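Local coordinates for uncharacterized protein (Bacteroides fragilis, PDB 4FR9) that is of unknown function but has a fold resembling the beta-lactamase inhibitory protein BLIP and probably belongs among the PepSY-like proteins, at residues M62-L67 / D93-E98; S104-V109 / D118-E123. All coordinates share one frame; numbering follows the deposited sequence. Where two conformers were deposited one is given.

Interaction 1: M62-L67 / D93-E98; sequences MTETEL and DVVILE
The carboxylates of E66 and D93 reach toward each other tip to tip and are nearly coplanar, 12° between planes. Both residues were modelled in two conformers, and the very short spacing of their oxygens is doubtful. A bend in E66, with CD turned back at chi2 63°, brings its acid group over to the partner strand. The E64 carboxylate is placed differently. Its chain is extended and lies side by side with L97, whose CD2 comes within 3.6 Å of E64 CB and sits to one side of the carboxylate plane. On that same side, obliquely beyond the oxygen, V95 CG1 approaches E64 OE2 at 3.6 Å.

T63, T65, L67, V94, I96 and E98 project from the opposite face of the sheet. In the conformer given for I96, L67 CD1 packs on I96 CG1 at 3.5 Å. Farther along, a water bridges the strands, 2.7 Å from T65 OG1 and also 2.7 Å from E98 OE1, with T63 O as its third partner. T63 OG1 turns to Y24 and W60.

Along the backbone, T63 with E98 and T65 with I96 form antiparallel hydrogen-bonded pairs, T65 N to I96 O being 2.8 Å at an N-H...O angle of 165°, while E64 faces L97 in a non-hydrogen-bonded pair.

These are inner strands of the sheet. Strand 60-67 bonds on its other edge to W53 of strand 52-54 and to the preceding loop, and strand 90-98 pairs through V95 with V108 of strand 105-112.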
HETATM    1  N   MSE A  62      -6.010   5.578  -2.567  1.00 15.42           N
HETATM    2  CA  MSE A  62      -4.735   4.887  -2.343  1.00 15.23           C
HETATM    3  C   MSE A  62      -4.764   3.524  -2.985  1.00 15.27           C
HETATM    4  O   MSE A  62      -5.779   2.866  -2.983  1.00 16.15           O
HETATM    5  CB  MSE A  62      -4.475   4.728  -0.842  1.00 16.51           C
HETATM    6  CG  MSE A  62      -3.011   4.293  -0.540  1.00 17.86           C
HETATM    7 SE   MSE A  62      -2.688   4.192   1.374  0.75 15.68          SE
HETATM    8  CE  MSE A  62      -3.638   2.602   1.723  1.00 20.67           C
ATOM      9  N   THR A  63      -3.597   3.072  -3.447  1.00 15.42           N
ATOM     10  CA  THR A  63      -3.377   1.675  -3.785  1.00 15.71           C
ATOM     11  C   THR A  63      -2.162   1.182  -3.031  1.00 15.65           C
ATOM     12  O   THR A  63      -1.101   1.822  -3.114  1.00 16.45           O
ATOM     13  CB  THR A  63      -3.174   1.484  -5.302  1.00 17.24           C
ATOM     14  OG1 THR A  63      -4.353   1.966  -5.965  1.00 17.88           O
ATOM     15  CG2 THR A  63      -2.914   0.048  -5.665  1.00 18.38           C
ATOM     16  N   GLU A  64      -2.281   0.039  -2.377  1.00 16.26           N
ATOM     17  CA  GLU A  64      -1.152  -0.679  -1.819  1.00 16.08           C
ATOM     18  C   GLU A  64      -0.892  -1.909  -2.671  1.00 16.85           C
ATOM     19  O   GLU A  64      -1.801  -2.710  -2.891  1.00 19.31           O
ATOM     20  CB  GLU A  64      -1.473  -1.120  -0.388  1.00 17.27           C
ATOM     21  CG  GLU A  64      -0.350  -1.911   0.220  1.00 17.95           C
ATOM     22  CD  GLU A  64      -0.544  -2.274   1.673  1.00 20.89           C
ATOM     23  OE1 GLU A  64      -1.338  -1.614   2.385  1.00 22.49           O
ATOM     24  OE2 GLU A  64       0.163  -3.201   2.151  1.00 25.75           O
ATOM     25  N   THR A  65       0.359  -2.043  -3.136  1.00 16.99           N
ATOM     26  CA  THR A  65       0.789  -3.179  -3.943  1.00 17.73           C
ATOM     27  C   THR A  65       1.807  -3.993  -3.173  1.00 17.75           C
ATOM     28  O   THR A  65       2.808  -3.443  -2.695  1.00 18.76           O
ATOM     29  CB  THR A  65       1.396  -2.707  -5.255  1.00 20.72           C
ATOM     30  OG1 THR A  65       0.417  -1.944  -5.973  1.00 21.68           O
ATOM     31  CG2 THR A  65       1.862  -3.883  -6.100  1.00 23.08           C
ATOM     32  N   GLU A  66       1.586  -5.295  -3.075  1.00 18.53           N
ATOM     33  CA  GLU A  66       2.535  -6.167  -2.437  0.50 19.28           C
ATOM     34  C   GLU A  66       3.725  -6.470  -3.371  1.00 20.26           C
ATOM     35  O   GLU A  66       3.534  -6.820  -4.526  1.00 22.02           O
ATOM     36  CB  GLU A  66       1.827  -7.455  -2.022  0.50 21.29           C
ATOM     37  CG  GLU A  66       2.689  -8.423  -1.286  0.50 25.90           C
ATOM     38  CD  GLU A  66       3.165  -7.859   0.022  0.50 34.21           C
ATOM     39  OE1 GLU A  66       2.322  -7.594   0.913  0.50 43.80           O
ATOM     40  OE2 GLU A  66       4.382  -7.663   0.152  0.50 31.24           O
ATOM     41  N   LEU A  67       4.941  -6.285  -2.858  1.00 19.46           N
ATOM     42  CA  LEU A  67       6.165  -6.644  -3.580  1.00 21.46           C
ATOM     43  C   LEU A  67       6.777  -7.875  -2.881  1.00 24.09           C
ATOM     44  O   LEU A  67       6.507  -8.166  -1.739  1.00 28.06           O
ATOM     45  CB  LEU A  67       7.135  -5.465  -3.607  1.00 21.26           C
ATOM     46  CG  LEU A  67       6.671  -4.260  -4.429  1.00 21.49           C
ATOM     47  CD1 LEU A  67       7.752  -3.160  -4.425  1.00 23.00           C
ATOM     48  CD2 LEU A  67       6.192  -4.585  -5.865  1.00 23.91           C
ATOM     49  N   ASP A  93       8.458  -7.255   5.123  1.00 20.79           N
ATOM     50  CA  ASP A  93       7.583  -7.029   3.989  0.50 21.03           C
ATOM     51  C   ASP A  93       8.056  -5.822   3.210  1.00 17.67           C
ATOM     52  O   ASP A  93       8.844  -5.005   3.693  1.00 18.42           O
ATOM     53  CB  ASP A  93       6.112  -6.841   4.378  0.50 21.88           C
ATOM     54  CG  ASP A  93       5.151  -7.151   3.228  0.50 27.30           C
ATOM     55  OD1 ASP A  93       5.604  -7.614   2.148  0.50 26.82           O
ATOM     56  OD2 ASP A  93       3.928  -6.959   3.417  0.50 35.60           O
ATOM     57  N   VAL A  94       7.599  -5.770   1.970  1.00 17.67           N
ATOM     58  CA  VAL A  94       7.902  -4.697   1.037  1.00 16.50           C
ATOM     59  C   VAL A  94       6.646  -4.390   0.248  1.00 16.33           C
ATOM     60  O   VAL A  94       6.088  -5.301  -0.363  1.00 18.00           O
ATOM     61  CB  VAL A  94       9.044  -5.077   0.080  1.00 17.02           C
ATOM     62  CG1 VAL A  94       9.399  -3.890  -0.769  1.00 18.34           C
ATOM     63  CG2 VAL A  94      10.278  -5.592   0.846  1.00 19.31           C
ATOM     64  N   VAL A  95       6.205  -3.139   0.261  1.00 15.95           N
ATOM     65  CA  VAL A  95       5.006  -2.731  -0.474  1.00 16.47           C
ATOM     66  C   VAL A  95       5.240  -1.395  -1.144  1.00 15.83           C
ATOM     67  O   VAL A  95       6.153  -0.650  -0.776  1.00 16.67           O
ATOM     68  CB  VAL A  95       3.720  -2.695   0.407  1.00 17.69           C
ATOM     69  CG1 VAL A  95       3.496  -4.036   1.133  1.00 19.08           C
ATOM     70  CG2 VAL A  95       3.774  -1.560   1.405  1.00 17.82           C
ATOM     71  N   ILE A  96       4.361  -1.066  -2.081  1.00 15.94           N
ATOM     72  CA  ILE A  96       4.253   0.249  -2.680  0.50 14.48           C
ATOM     73  C   ILE A  96       2.929   0.876  -2.265  1.00 15.83           C
ATOM     74  O   ILE A  96       1.898   0.190  -2.296  1.00 17.89           O
ATOM     75  CB  ILE A  96       4.204   0.254  -4.209  0.50 15.23           C
ATOM     76  CG1 ILE A  96       5.192  -0.754  -4.778  0.50 14.82           C
ATOM     77  CG2 ILE A  96       4.538   1.688  -4.736  0.50 15.56           C
ATOM     78  CD1 ILE A  96       5.202  -0.797  -6.302  0.50 18.13           C
ATOM     79  N   LEU A  97       2.941   2.148  -1.856  1.00 14.95           N
ATOM     80  CA  LEU A  97       1.752   2.942  -1.621  1.00 15.01           C
ATOM     81  C   LEU A  97       1.711   4.045  -2.639  1.00 15.25           C
ATOM     82  O   LEU A  97       2.677   4.773  -2.812  1.00 16.15           O
ATOM     83  CB  LEU A  97       1.744   3.501  -0.207  1.00 15.61           C
ATOM     84  CG  LEU A  97       1.801   2.471   0.924  1.00 15.88           C
ATOM     85  CD1 LEU A  97       1.960   3.137   2.294  1.00 16.31           C
ATOM     86  CD2 LEU A  97       0.618   1.523   0.899  1.00 19.40           C
ATOM     87  N   GLU A  98       0.584   4.154  -3.353  1.00 15.55           N
ATOM     88  CA  GLU A  98       0.376   5.184  -4.326  1.00 15.67           C
ATOM     89  C   GLU A  98      -0.851   5.997  -3.973  1.00 15.59           C
ATOM     90  O   GLU A  98      -1.831   5.452  -3.475  1.00 16.62           O
ATOM     91  CB  GLU A  98       0.217   4.577  -5.712  1.00 17.00           C
ATOM     92  CG  GLU A  98       1.477   3.936  -6.250  1.00 18.32           C
ATOM     93  CD  GLU A  98       1.245   3.236  -7.547  1.00 21.75           C
ATOM     94  OE1 GLU A  98       0.691   2.128  -7.515  1.00 25.27           O
ATOM     95  OE2 GLU A  98       1.611   3.830  -8.594  1.00 28.62           O
TER
HETATM   96  O   HOH W   1       0.608   0.623  -5.231  1.00 20.18           O

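Interaction 2: S104-V109 / D118-E123; sequences STEFVV and DLYFSE
V108 and Y120 stand side by side on one face of the sheet and point the same way, and a valine methyl lies over one face of the tyrosine ring. V108 CG2 lies 3.9 Å from the centroid of the Y120 ring and 24° off its normal, a CH-pi contact displaced toward the CD2-CE2 rim. V108 has CG1 anti to the backbone N (chi1 -173°); this second methyl meets D118, at 3.8 Å from D118 CB. E106 approaches the same ring from its edge. Its OE1 sits in the ring plane, 3.3 Å from Y120 CD2 in the conformer given, with the carboxylate turned almost perpendicular to the ring, 88° between planes. Y99 OH bonds to E106 OE1 and R143 forms a salt bridge with E106 OE2, so this buried acid has partners for both oxygens. H129 adds an edge-to-face contact with Y120.

F107, V109, L119 and F121 project from the other face. The two phenylalanines are neighbours at their roots, F107 CB to F121 CB being 4.4 Å, but their rings swing apart. V109 CG2 approaches F121 CE2 obliquely, and the backbone of E123 comes to the edge of the F107 ring. Beyond the paired residues the side chains of T105 and E123 cross at about a right angle, and a water spans the gap where the two chains diverge, donating to T105 O at 2.7 Å and accepting from E123 N at 2.9 Å.

F107 and F121 exchange two backbone bonds, as do V109 and L119, with V108 and Y120 as the non-hydrogen-bonded pair between them. This is an antiparallel beta hairpin, its F107, L119 and F121 face covered by helix 75-83, consistent with the helix-on-sheet layout of BLIP-like domains.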
ATOM      1  N   SER A 104       3.498  11.036  -4.523  1.00 18.25           N
ATOM      2  CA  SER A 104       2.514  10.129  -5.031  1.00 17.90           C
ATOM      3  C   SER A 104       2.839   8.658  -4.992  1.00 17.14           C
ATOM      4  O   SER A 104       1.953   7.840  -5.169  1.00 17.42           O
ATOM      5  CB  SER A 104       2.066  10.530  -6.397  1.00 23.39           C
ATOM      6  OG  SER A 104       3.152  10.690  -7.234  1.00 27.89           O
ATOM      7  N   THR A 105       4.094   8.350  -4.734  1.00 16.70           N
ATOM      8  CA  THR A 105       4.538   6.993  -4.540  1.00 17.02           C
ATOM      9  C   THR A 105       5.423   6.949  -3.295  1.00 16.80           C
ATOM     10  O   THR A 105       6.338   7.770  -3.158  1.00 18.44           O
ATOM     11  CB  THR A 105       5.317   6.498  -5.746  1.00 19.93           C
ATOM     12  OG1 THR A 105       4.525   6.614  -6.916  1.00 23.83           O
ATOM     13  CG2 THR A 105       5.732   5.044  -5.620  1.00 22.35           C
ATOM     14  N   GLU A 106       5.190   5.974  -2.430  1.00 15.93           N
ATOM     15  CA  GLU A 106       6.050   5.645  -1.262  0.50 15.66           C
ATOM     16  C   GLU A 106       6.359   4.159  -1.367  1.00 15.04           C
ATOM     17  O   GLU A 106       5.442   3.364  -1.554  1.00 18.55           O
ATOM     18  CB  GLU A 106       5.332   5.833   0.094  0.50 15.72           C
ATOM     19  CG  GLU A 106       5.031   7.298   0.491  0.50 14.83           C
ATOM     20  CD  GLU A 106       3.986   7.460   1.570  0.50 15.75           C
ATOM     21  OE1 GLU A 106       3.335   6.480   1.957  0.50 16.16           O
ATOM     22  OE2 GLU A 106       3.820   8.628   1.995  0.50 17.66           O
ATOM     23  N   PHE A 107       7.603   3.768  -1.201  1.00 14.48           N
ATOM     24  CA  PHE A 107       7.986   2.357  -1.060  1.00 14.64           C
ATOM     25  C   PHE A 107       8.221   2.103   0.419  1.00 14.47           C
ATOM     26  O   PHE A 107       9.004   2.818   1.049  1.00 17.18           O
ATOM     27  CB  PHE A 107       9.251   2.082  -1.848  1.00 15.33           C
ATOM     28  CG  PHE A 107       9.051   2.185  -3.305  1.00 15.80           C
ATOM     29  CD1 PHE A 107       8.605   1.066  -4.031  1.00 17.79           C
ATOM     30  CD2 PHE A 107       9.241   3.357  -3.977  1.00 16.60           C
ATOM     31  CE1 PHE A 107       8.364   1.156  -5.374  1.00 18.74           C
ATOM     32  CE2 PHE A 107       8.994   3.445  -5.355  1.00 19.75           C
ATOM     33  CZ  PHE A 107       8.568   2.335  -6.036  1.00 18.98           C
ATOM     34  N   VAL A 108       7.573   1.079   0.972  1.00 14.68           N
ATOM     35  CA  VAL A 108       7.616   0.819   2.391  1.00 14.56           C
ATOM     36  C   VAL A 108       8.293  -0.514   2.625  1.00 14.72           C
ATOM     37  O   VAL A 108       7.801  -1.553   2.179  1.00 15.85           O
ATOM     38  CB  VAL A 108       6.237   0.855   3.052  1.00 16.34           C
ATOM     39  CG1 VAL A 108       6.396   0.739   4.543  1.00 18.12           C
ATOM     40  CG2 VAL A 108       5.473   2.133   2.687  1.00 18.53           C
ATOM     41  N   VAL A 109       9.408  -0.464   3.327  1.00 14.60           N
ATOM     42  CA  VAL A 109      10.152  -1.653   3.714  1.00 15.40           C
ATOM     43  C   VAL A 109       9.963  -1.837   5.220  1.00 15.83           C
ATOM     44  O   VAL A 109      10.321  -0.944   5.991  1.00 16.48           O
ATOM     45  CB  VAL A 109      11.655  -1.543   3.370  1.00 16.59           C
ATOM     46  CG1 VAL A 109      12.404  -2.848   3.745  1.00 18.27           C
ATOM     47  CG2 VAL A 109      11.845  -1.232   1.920  1.00 18.13           C
ATOM     48  N   ASP A 118       8.567   0.550   9.914  1.00 18.79           N
ATOM     49  CA  ASP A 118       8.234   0.756   8.499  1.00 17.21           C
ATOM     50  C   ASP A 118       9.032   1.931   7.978  1.00 17.35           C
ATOM     51  O   ASP A 118       8.916   3.048   8.487  1.00 18.64           O
ATOM     52  CB  ASP A 118       6.735   1.093   8.332  1.00 18.59           C
ATOM     53  CG  ASP A 118       5.839  -0.129   8.297  1.00 20.60           C
ATOM     54  OD1 ASP A 118       6.342  -1.258   8.245  1.00 22.19           O
ATOM     55  OD2 ASP A 118       4.590   0.082   8.308  1.00 22.81           O
ATOM     56  N   LEU A 119       9.858   1.675   6.984  1.00 15.38           N
ATOM     57  CA  LEU A 119      10.695   2.672   6.338  1.00 15.19           C
ATOM     58  C   LEU A 119      10.010   3.071   5.054  1.00 13.87           C
ATOM     59  O   LEU A 119       9.782   2.255   4.180  1.00 15.67           O
ATOM     60  CB  LEU A 119      12.061   2.073   6.017  1.00 15.69           C
ATOM     61  CG  LEU A 119      12.840   1.460   7.161  1.00 16.31           C
ATOM     62  CD1 LEU A 119      14.096   0.776   6.637  1.00 17.48           C
ATOM     63  CD2 LEU A 119      13.165   2.521   8.204  1.00 18.80           C
ATOM     64  N   TYR A 120       9.681   4.363   4.945  1.00 13.92           N
ATOM     65  CA  TYR A 120       8.992   4.917   3.785  1.00 13.78           C
ATOM     66  C   TYR A 120      10.006   5.666   2.944  1.00 13.29           C
ATOM     67  O   TYR A 120      10.593   6.646   3.411  1.00 14.67           O
ATOM     68  CB  TYR A 120       7.888   5.898   4.165  1.00 14.21           C
ATOM     69  CG  TYR A 120       6.680   5.326   4.870  1.00 15.68           C
ATOM     70  CD1 TYR A 120       6.774   4.770   6.115  1.00 16.11           C
ATOM     71  CD2 TYR A 120       5.428   5.384   4.263  1.00 16.14           C
ATOM     72  CE1 TYR A 120       5.633   4.264   6.779  1.00 17.31           C
ATOM     73  CE2 TYR A 120       4.291   4.886   4.901  1.00 18.57           C
ATOM     74  CZ  TYR A 120       4.411   4.309   6.126  1.00 18.82           C
ATOM     75  OH  TYR A 120       3.276   3.815   6.764  1.00 22.06           O
ATOM     76  N   PHE A 121      10.192   5.229   1.703  1.00 13.79           N
ATOM     77  CA  PHE A 121      11.123   5.854   0.762  1.00 13.48           C
ATOM     78  C   PHE A 121      10.386   6.494  -0.401  1.00 13.39           C
ATOM     79  O   PHE A 121       9.438   5.939  -0.937  1.00 14.78           O
ATOM     80  CB  PHE A 121      12.084   4.818   0.192  1.00 14.29           C
ATOM     81  CG  PHE A 121      13.034   4.233   1.181  1.00 14.18           C
ATOM     82  CD1 PHE A 121      14.236   4.851   1.456  1.00 14.47           C
ATOM     83  CD2 PHE A 121      12.743   3.033   1.798  1.00 15.07           C
ATOM     84  CE1 PHE A 121      15.126   4.305   2.357  1.00 15.83           C
ATOM     85  CE2 PHE A 121      13.647   2.469   2.685  1.00 16.53           C
ATOM     86  CZ  PHE A 121      14.828   3.096   2.974  1.00 16.77           C
ATOM     87  N   SER A 122      10.902   7.642  -0.835  1.00 14.15           N
ATOM     88  CA  SER A 122      10.480   8.238  -2.073  1.00 14.44           C
ATOM     89  C   SER A 122      11.029   7.430  -3.243  1.00 14.88           C
ATOM     90  O   SER A 122      11.977   6.641  -3.104  1.00 15.66           O
ATOM     91  CB  SER A 122      10.977   9.673  -2.177  1.00 14.93           C
ATOM     92  OG  SER A 122      12.385   9.662  -2.296  1.00 17.68           O
ATOM     93  N   GLU A 123      10.498   7.684  -4.439  1.00 15.82           N
ATOM     94  CA  GLU A 123      10.961   7.057  -5.695  0.50 18.10           C
ATOM     95  C   GLU A 123      12.432   7.279  -5.930  1.00 18.50           C
ATOM     96  O   GLU A 123      13.124   6.437  -6.491  1.00 19.24           O
ATOM     97  CB  GLU A 123      10.220   7.670  -6.889  0.50 21.94           C
ATOM     98  CG  GLU A 123       8.791   7.263  -6.993  0.50 24.29           C
ATOM     99  CD  GLU A 123       8.256   7.559  -8.383  0.50 28.88           C
ATOM    100  OE1 GLU A 123       8.690   8.586  -8.959  0.50 32.94           O
ATOM    101  OE2 GLU A 123       7.455   6.747  -8.899  0.50 37.87           O
TER
HETATM  102  O   HOH W   2       8.194   9.372  -4.282  1.00 20.39           O

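In the fold
Interactions 1 and 2 are successive pairings in one antiparallel sheet, joined where strands 90-98 and 105-112 lie side by side: L97 N meets E106 O and V95 O meets V108 N, while L97 CD1 packs on V108 CG2. The centre of interaction 1 lies about 3 Å from the centre of the chain, against 9 Å for that of interaction 2, yet more of its side chains are partly exposed, and over a backbone ladder they include acids, threonines and a bridging water. Interaction 2 is more fully buried and richer in aromatics; its exposed part lies at the E123 end, while E106, D118 and Y120 are buried within it. Interaction 1 connects strands separated by helix 75-83; interaction 2 closes a local hairpin.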